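Local coordinates for protein NUDIX hydrolase (Nitrosomonas europaea, PDB 2B0V) that probably hydrolyses phosphate bonds of nucleoside di- and triphosphates and of thiamine diphosphate with magnesium, as a monomeric Nudix enzyme of the NudJ subfamily, at residues N8-A13 with A39-P44; E46-A51 with D145-Y150; E67-I72 with L85-S90. All coordinates share one frame; numbering follows the deposited sequence.

Contact 1. Residues N8-A13 with A39-P44; sequences NVTVAA and AGHLEP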
# COMPACT_ATOMS: atom_id res chain seq x y z
N ASN A 8 -3.07 -14.66 3.74
CA ASN A 8 -3.96 -13.59 3.26
C ASN A 8 -3.27 -12.75 2.21
O ASN A 8 -2.19 -12.21 2.46
CB ASN A 8 -4.42 -12.72 4.41
CG ASN A 8 -5.29 -13.49 5.37
OD1 ASN A 8 -6.51 -13.55 5.19
ND2 ASN A 8 -4.68 -14.16 6.34
N VAL A 9 -3.90 -12.57 1.06
CA VAL A 9 -3.28 -11.79 -0.02
C VAL A 9 -3.66 -10.33 0.14
O VAL A 9 -4.86 -9.98 0.29
CB VAL A 9 -3.70 -12.33 -1.39
CG1 VAL A 9 -3.14 -11.43 -2.51
CG2 VAL A 9 -3.20 -13.79 -1.54
N THR A 10 -2.64 -9.49 0.16
CA THR A 10 -2.87 -8.07 0.38
C THR A 10 -2.13 -7.33 -0.74
O THR A 10 -1.27 -7.90 -1.45
CB THR A 10 -2.30 -7.55 1.73
OG1 THR A 10 -0.89 -7.83 1.78
CG2 THR A 10 -3.01 -8.28 2.91
N VAL A 11 -2.41 -6.05 -0.83
CA VAL A 11 -1.76 -5.19 -1.83
C VAL A 11 -1.33 -3.88 -1.16
O VAL A 11 -1.91 -3.49 -0.14
CB VAL A 11 -2.70 -4.86 -3.00
CG1 VAL A 11 -3.03 -6.12 -3.78
CG2 VAL A 11 -3.98 -4.15 -2.46
N ALA A 12 -0.32 -3.23 -1.72
CA ALA A 12 0.14 -1.96 -1.18
C ALA A 12 0.75 -1.15 -2.30
O ALA A 12 1.27 -1.72 -3.26
CB ALA A 12 1.16 -2.21 -0.09
N ALA A 13 0.68 0.18 -2.20
CA ALA A 13 1.18 1.07 -3.23
C ALA A 13 2.26 1.96 -2.70
O ALA A 13 2.06 2.64 -1.67
CB ALA A 13 0.01 1.96 -3.76
N ALA A 39 -3.11 0.43 1.41
CA ALA A 39 -2.92 -1.04 1.36
C ALA A 39 -4.18 -1.68 1.85
O ALA A 39 -4.98 -1.03 2.48
CB ALA A 39 -1.77 -1.50 2.30
N GLY A 40 -4.36 -2.95 1.55
CA GLY A 40 -5.50 -3.69 2.09
C GLY A 40 -5.60 -5.08 1.50
O GLY A 40 -4.76 -5.50 0.71
N HIS A 41 -6.66 -5.79 1.90
CA HIS A 41 -6.82 -7.17 1.48
C HIS A 41 -7.42 -7.29 0.09
O HIS A 41 -8.34 -6.54 -0.26
CB HIS A 41 -7.77 -7.85 2.45
CG HIS A 41 -7.14 -8.23 3.74
ND1 HIS A 41 -6.59 -7.30 4.60
CD2 HIS A 41 -6.97 -9.43 4.33
CE1 HIS A 41 -6.11 -7.92 5.67
NE2 HIS A 41 -6.32 -9.21 5.53
N LEU A 42 -6.93 -8.24 -0.70
CA LEU A 42 -7.60 -8.64 -1.93
C LEU A 42 -9.03 -9.08 -1.61
O LEU A 42 -9.23 -9.85 -0.66
CB LEU A 42 -6.84 -9.82 -2.55
CG LEU A 42 -7.42 -10.31 -3.89
CD1 LEU A 42 -7.12 -9.23 -4.94
CD2 LEU A 42 -6.71 -11.59 -4.26
N GLU A 43 -9.99 -8.65 -2.42
CA GLU A 43 -11.42 -9.04 -2.30
C GLU A 43 -11.79 -9.96 -3.47
O GLU A 43 -11.12 -9.93 -4.50
CB GLU A 43 -12.30 -7.79 -2.30
CG GLU A 43 -12.01 -6.89 -1.12
CD GLU A 43 -12.86 -5.64 -1.13
OE1 GLU A 43 -13.61 -5.44 -2.12
OE2 GLU A 43 -12.80 -4.88 -0.15
N PRO A 44 -12.82 -10.82 -3.31
CA PRO A 44 -13.16 -11.64 -4.49
C PRO A 44 -13.56 -10.80 -5.70
O PRO A 44 -14.00 -9.67 -5.55
CB PRO A 44 -14.38 -12.46 -4.03
CG PRO A 44 -14.35 -12.42 -2.54
CD PRO A 44 -13.66 -11.15 -2.14
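The imidazole of His41 carries the methyl of Thr10 over one face: CG2 of Thr10 stands above the middle of the ring, 4.1 Å from the centroid of His41, in a CH-pi contact 8° off the ring normal. Residues 40-61 carry the Nudix box, the signature of this hydrolase family, and its first residues here pair antiparallel with strand 8-17. Asn8 CB approaches the His41 ring obliquely, 4.1 Å from NE2 of His41, and the carbonyl oxygen of Val9 also lies oblique to it. The CB of His41 points away from strand 8-17; chi1 of -78° puts CG anti to C, and the ring then runs alongside Thr10. Val11 and Gly40 form the hydrogen-bonded pair, with Val11 N giving to Gly40 O at 2.9 Å and Gly40 N to Val11 O at 3.0 Å. Leu42 N then donates to Val9 O as the chain leaves the strand. Bent CA-H...O contacts sit beside these bonds; in one, Ala39 CA is 3.0 Å from Val11 O. On one face of the sheet the methyls of Ala12 and Ala39 meet, CB to CB at 3.8 Å; on the other, Val11 lies against Ile48 of helix 48-60. The same helix reaches back to the backbone of strand 39-41: Arg54 NH2 bonds to His41 O, joining the start of the Nudix box to its helix, and Glu59 OE1 accepts from N of Ala39, the residue just before the box. At the Leu42 end, the side chains of Val9 and Leu42 run next to each other, CG1 of Val9 4.0 Å from CD2 of Leu42.

Contact 2. Residues E46-A51 with D145-Y150; sequences ESIIQA and DILQYY. With NA (sodium ion), chain C.
Leu147, Tyr149 and Ser47 carry this contact, in which the C-terminal tail lies over the start of the Nudix-box helix 48-60. The phenol ring of Tyr149 takes Ser47 on one face: CB of Ser47 is 3.7 Å from the ring centroid of Tyr149, displaced toward the rim and nearest CG, at 3.5 Å. CG of Tyr149 is anti to its backbone N (chi1 179°), on the side of Ser47; the far end of the ring reaches the Glu46 backbone, OH of Tyr149 lying 3.6 Å from Glu46 N without a hydrogen bond. Ser47 is also the N-cap: its OG accepts from Gln50 N at 3.1 Å, so the residue presents its methylene to the ring while its hydroxyl caps the N terminus of the helix. Leu147 meets two isoleucines of the first turn, in contacts that hold for one of its two modelled conformers and are therefore less certain. Its CD2 meets CD1 of Ile48 at 4.0 Å, the side chains crossing at about a right angle, and its CD1 meets CG1 of Ile49 at 4.0 Å. Phe89 of strand 82-96 touches all three of these aliphatic side chains, so the patch continues into the sheet. Glu46, just before Ser47, forms a salt bridge with Arg54 through OE2. Gln148 OE1 and four waters bind a sodium ion; two of those waters donate to Asp145 O and Leu147 O, and a third accepts from Gln148 NE2. That NE2 also gives to Tyr149 O at 3.2 Å, from above the carbonyl plane. The two segments share no hydrogen bond, which suggests that apolar and CH-pi packing, rather than polar pairing, joins the tail to the helix start, while the hydrated sodium ties tail residues to one another.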
# COMPACT_ATOMS: atom_id res chain seq x y z
N GLU A 46 -11.74 -9.53 -8.22
CA GLU A 46 -10.87 -8.49 -8.77
C GLU A 46 -9.45 -8.99 -8.96
O GLU A 46 -8.97 -9.89 -8.25
CB GLU A 46 -10.84 -7.24 -7.85
CG GLU A 46 -10.15 -7.49 -6.50
CD GLU A 46 -10.23 -6.33 -5.51
OE1 GLU A 46 -10.70 -5.23 -5.86
OE2 GLU A 46 -9.77 -6.52 -4.36
N SER A 47 -8.74 -8.36 -9.88
CA SER A 47 -7.35 -8.70 -10.06
C SER A 47 -6.53 -8.04 -8.96
O SER A 47 -7.00 -7.12 -8.27
CB SER A 47 -6.84 -8.21 -11.40
OG SER A 47 -6.87 -6.77 -11.45
N ILE A 48 -5.30 -8.51 -8.82
CA ILE A 48 -4.44 -7.95 -7.79
C ILE A 48 -4.09 -6.48 -8.13
O ILE A 48 -4.12 -5.62 -7.27
CB ILE A 48 -3.17 -8.82 -7.62
CG1 ILE A 48 -3.59 -10.13 -6.97
CG2 ILE A 48 -2.14 -8.11 -6.74
CD1 ILE A 48 -2.56 -11.22 -6.95
N ILE A 49 -3.78 -6.21 -9.39
CA ILE A 49 -3.47 -4.83 -9.76
C ILE A 49 -4.65 -3.88 -9.50
O ILE A 49 -4.49 -2.73 -9.00
CB ILE A 49 -3.01 -4.75 -11.24
CG1 ILE A 49 -1.63 -5.41 -11.35
CG2 ILE A 49 -2.85 -3.30 -11.65
CD1 ILE A 49 -1.14 -5.62 -12.78
N GLN A 50 -5.85 -4.33 -9.87
CA GLN A 50 -7.04 -3.50 -9.61
C GLN A 50 -7.32 -3.35 -8.12
O GLN A 50 -7.77 -2.26 -7.69
CB GLN A 50 -8.25 -3.99 -10.40
CG GLN A 50 -8.08 -3.79 -11.93
CD GLN A 50 -7.97 -2.32 -12.31
OE1 GLN A 50 -6.88 -1.76 -12.44
NE2 GLN A 50 -9.11 -1.67 -12.44
N ALA A 51 -7.01 -4.36 -7.31
CA ALA A 51 -7.16 -4.25 -5.84
C ALA A 51 -6.27 -3.14 -5.35
O ALA A 51 -6.64 -2.37 -4.45
CB ALA A 51 -6.70 -5.54 -5.18
N ASP A 145 3.03 -7.31 -16.06
CA ASP A 145 2.54 -8.51 -16.75
C ASP A 145 3.18 -9.83 -16.29
O ASP A 145 2.92 -10.90 -16.88
CB ASP A 145 2.46 -8.29 -18.27
CG ASP A 145 3.77 -8.38 -18.94
OD1 ASP A 145 4.81 -8.34 -18.27
OD2 ASP A 145 3.76 -8.53 -20.20
N ILE A 146 3.99 -9.77 -15.22
CA ILE A 146 4.29 -10.97 -14.45
C ILE A 146 2.97 -11.65 -14.02
O ILE A 146 2.88 -12.91 -13.99
CB ILE A 146 5.13 -10.64 -13.20
CG1 ILE A 146 6.55 -10.35 -13.64
CG2 ILE A 146 5.17 -11.86 -12.29
CD1 ILE A 146 7.47 -9.77 -12.56
N LEU A 147 1.98 -10.82 -13.71
CA LEU A 147 0.69 -11.29 -13.19
C LEU A 147 -0.23 -11.54 -14.36
O LEU A 147 -0.31 -10.68 -15.24
CB LEU A 147 0.08 -10.20 -12.31
CG LEU A 147 0.55 -10.17 -10.86
CD1 LEU A 147 0.16 -8.83 -10.23
CD2 LEU A 147 -0.09 -11.35 -10.14
N GLN A 148 -0.90 -12.69 -14.37
CA GLN A 148 -1.91 -12.97 -15.40
C GLN A 148 -3.21 -13.24 -14.69
O GLN A 148 -3.28 -14.23 -13.96
CB GLN A 148 -1.53 -14.18 -16.25
CG GLN A 148 -2.63 -14.44 -17.33
CD GLN A 148 -2.74 -13.30 -18.32
OE1 GLN A 148 -1.79 -13.01 -19.05
NE2 GLN A 148 -3.89 -12.62 -18.33
N TYR A 149 -4.21 -12.40 -14.93
CA TYR A 149 -5.51 -12.56 -14.28
C TYR A 149 -6.48 -13.17 -15.27
O TYR A 149 -6.46 -12.85 -16.45
CB TYR A 149 -6.04 -11.18 -13.88
CG TYR A 149 -7.40 -11.18 -13.22
CD1 TYR A 149 -7.63 -11.90 -12.06
CD2 TYR A 149 -8.46 -10.41 -13.76
CE1 TYR A 149 -8.88 -11.88 -11.44
CE2 TYR A 149 -9.72 -10.38 -13.13
CZ TYR A 149 -9.92 -11.10 -11.99
OH TYR A 149 -11.15 -11.08 -11.38
N TYR A 150 -7.31 -14.09 -14.78
CA TYR A 150 -8.38 -14.69 -15.60
C TYR A 150 -9.68 -14.38 -14.92
O TYR A 150 -9.96 -14.84 -13.81
CB TYR A 150 -8.22 -16.20 -15.67
CG TYR A 150 -7.01 -16.67 -16.42
CD1 TYR A 150 -7.11 -17.05 -17.76
CD2 TYR A 150 -5.76 -16.76 -15.81
CE1 TYR A 150 -6.00 -17.50 -18.45
CE2 TYR A 150 -4.67 -17.21 -16.49
CZ TYR A 150 -4.79 -17.57 -17.81
OH TYR A 150 -3.68 -18.03 -18.45
NA NA C . -1.03 -10.92 -19.80
O HOH W 1 1.13 -11.61 -18.80
O HOH W 2 -1.27 -9.72 -17.56
O HOH W 3 -3.46 -10.29 -20.16
O HOH W 4 -0.23 -8.94 -20.77

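Contact 3. Residues E67-I72 with L85-S90; sequences EVLTGI and LRFTFS
CD1 of Leu69 lies over one face of the Phe89 ring, 3.9 Å from its centroid and offset toward the rim, while Val68 O sits at the edge of that ring. The pair belongs to the antiparallel hairpin of strands 62-77 and 82-96 in the Nudix sheet, here broken by two classic beta bulges. The Leu69 methyl also reaches the edge of Phe87, whose face is taken by Ile72: CG2 stands almost on the ring normal, 4.2 Å from the centroid of Phe87, and Ile72 CD1 lies 3.6 Å from CE1 of Phe87. The backbone behind this row contains both bulges. In the first, Glu67 N and Val68 N both give to Ser90 O, at 2.8 and 3.2 Å. In the second, Thr70 and Gly71 both face Thr88: Thr70 N gives to Thr88 O, and Thr88 N to Gly71 O. On the other face of the hairpin from the aromatic rings, CG2 of Val68 packs against CB of Ser90, which CG2 of Thr70 also touches. Farther out, Ile48 and Ile49 of helix 48-60 and Leu147 of the tail close round Phe89. An alanine in place of Phe89 would probably open a gap between Leu69 and these residues, leaving CD1 of Leu69 without its aromatic face. Beyond Ser90, Glu67 holds Gln92 NE2 through OE2, while a water donates to Glu67 OE1 at 2.8 Å and also bonds to Ser90 OG.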
# COMPACT_ATOMS: atom_id res chain seq x y z
N GLU A 67 2.23 1.19 -12.37
CA GLU A 67 3.27 1.16 -13.42
C GLU A 67 4.13 -0.12 -13.39
O GLU A 67 4.47 -0.66 -14.43
CB GLU A 67 4.14 2.40 -13.30
CG GLU A 67 3.31 3.70 -13.52
CD GLU A 67 4.15 4.96 -13.37
OE1 GLU A 67 4.80 5.16 -12.33
OE2 GLU A 67 4.13 5.79 -14.31
N VAL A 68 4.57 -0.50 -12.18
CA VAL A 68 5.45 -1.68 -11.95
C VAL A 68 5.09 -2.39 -10.65
O VAL A 68 4.49 -1.78 -9.74
CB VAL A 68 6.95 -1.29 -11.84
CG1 VAL A 68 7.48 -0.74 -13.17
CG2 VAL A 68 7.23 -0.31 -10.68
N LEU A 69 5.50 -3.66 -10.59
CA LEU A 69 5.54 -4.41 -9.34
C LEU A 69 6.90 -4.10 -8.71
O LEU A 69 7.93 -4.09 -9.42
CB LEU A 69 5.46 -5.89 -9.67
CG LEU A 69 5.47 -6.85 -8.51
CD1 LEU A 69 4.11 -6.76 -7.80
CD2 LEU A 69 5.72 -8.25 -9.13
N THR A 70 6.91 -3.86 -7.41
CA THR A 70 8.19 -3.61 -6.74
C THR A 70 8.65 -4.76 -5.86
O THR A 70 9.86 -4.87 -5.59
CB THR A 70 8.19 -2.32 -5.90
OG1 THR A 70 7.13 -2.38 -4.93
CG2 THR A 70 7.98 -1.10 -6.80
N GLY A 71 7.71 -5.59 -5.38
CA GLY A 71 8.10 -6.75 -4.59
C GLY A 71 6.89 -7.49 -4.07
O GLY A 71 5.79 -6.95 -4.05
N ILE A 72 7.11 -8.76 -3.72
CA ILE A 72 6.06 -9.57 -3.08
C ILE A 72 6.61 -10.09 -1.77
O ILE A 72 7.65 -10.74 -1.77
CB ILE A 72 5.69 -10.75 -3.99
CG1 ILE A 72 5.24 -10.22 -5.36
CG2 ILE A 72 4.57 -11.63 -3.33
CD1 ILE A 72 5.05 -11.34 -6.44
N LEU A 85 0.66 -12.31 2.18
CA LEU A 85 1.41 -12.20 0.95
C LEU A 85 1.06 -10.84 0.35
O LEU A 85 -0.05 -10.65 -0.20
CB LEU A 85 1.00 -13.36 0.01
CG LEU A 85 1.85 -13.54 -1.22
CD1 LEU A 85 3.33 -13.86 -0.91
CD2 LEU A 85 1.22 -14.68 -2.05
N ARG A 86 2.00 -9.89 0.46
CA ARG A 86 1.74 -8.51 0.10
C ARG A 86 2.34 -8.21 -1.25
O ARG A 86 3.57 -8.19 -1.39
CB ARG A 86 2.36 -7.54 1.12
CG ARG A 86 2.26 -6.05 0.69
CD ARG A 86 3.10 -5.14 1.65
NE ARG A 86 2.22 -4.39 2.55
CZ ARG A 86 2.39 -3.14 2.98
NH1 ARG A 86 3.43 -2.41 2.62
NH2 ARG A 86 1.47 -2.60 3.76
N PHE A 87 1.49 -7.98 -2.25
CA PHE A 87 1.97 -7.54 -3.58
C PHE A 87 2.07 -6.05 -3.58
O PHE A 87 1.05 -5.40 -3.39
CB PHE A 87 0.96 -7.93 -4.64
CG PHE A 87 0.92 -9.42 -4.92
CD1 PHE A 87 1.51 -9.94 -6.09
CD2 PHE A 87 0.29 -10.30 -4.01
CE1 PHE A 87 1.49 -11.34 -6.34
CE2 PHE A 87 0.26 -11.70 -4.25
CZ PHE A 87 0.86 -12.22 -5.41
N THR A 88 3.27 -5.52 -3.85
CA THR A 88 3.49 -4.06 -3.71
C THR A 88 3.77 -3.53 -5.11
O THR A 88 4.57 -4.11 -5.85
CB THR A 88 4.70 -3.81 -2.81
OG1 THR A 88 4.48 -4.48 -1.56
CG2 THR A 88 4.83 -2.34 -2.56
N PHE A 89 3.10 -2.43 -5.44
CA PHE A 89 3.25 -1.81 -6.76
C PHE A 89 3.68 -0.37 -6.62
O PHE A 89 3.32 0.29 -5.63
CB PHE A 89 1.90 -1.82 -7.50
CG PHE A 89 1.39 -3.20 -7.72
CD1 PHE A 89 1.71 -3.87 -8.89
CD2 PHE A 89 0.59 -3.82 -6.75
CE1 PHE A 89 1.24 -5.18 -9.09
CE2 PHE A 89 0.12 -5.09 -6.94
CZ PHE A 89 0.44 -5.77 -8.10
N SER A 90 4.38 0.16 -7.63
CA SER A 90 4.62 1.60 -7.70
C SER A 90 3.83 2.16 -8.89
O SER A 90 3.58 1.47 -9.90
CB SER A 90 6.12 1.89 -7.86
OG SER A 90 6.35 3.27 -8.00
O HOH W 5 6.73 3.81 -10.74

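From the N terminus, contact 1 closes first, joining strand 8-17 to strand 39-41 across 25 intervening residues. Contact 2 opens soon after, at the head of helix 48-60, and closes only at the C-terminal tail, 93 residues on. Contact 3, the hairpin of strands 62-77 and 82-96, nests wholly inside that long loop; none of the three cross. Strand 8-17 pairs in parallel with strand 82-96, and backbone bonds from Thr10 to Leu85 and Phe87 put contacts 1 and 3 in one sheet. Ala51 of contact 2 touches Leu42 of contact 1, and Ile48 touches Phe87 of contact 3, placing the first turn of helix 48-60 between sheet and tail.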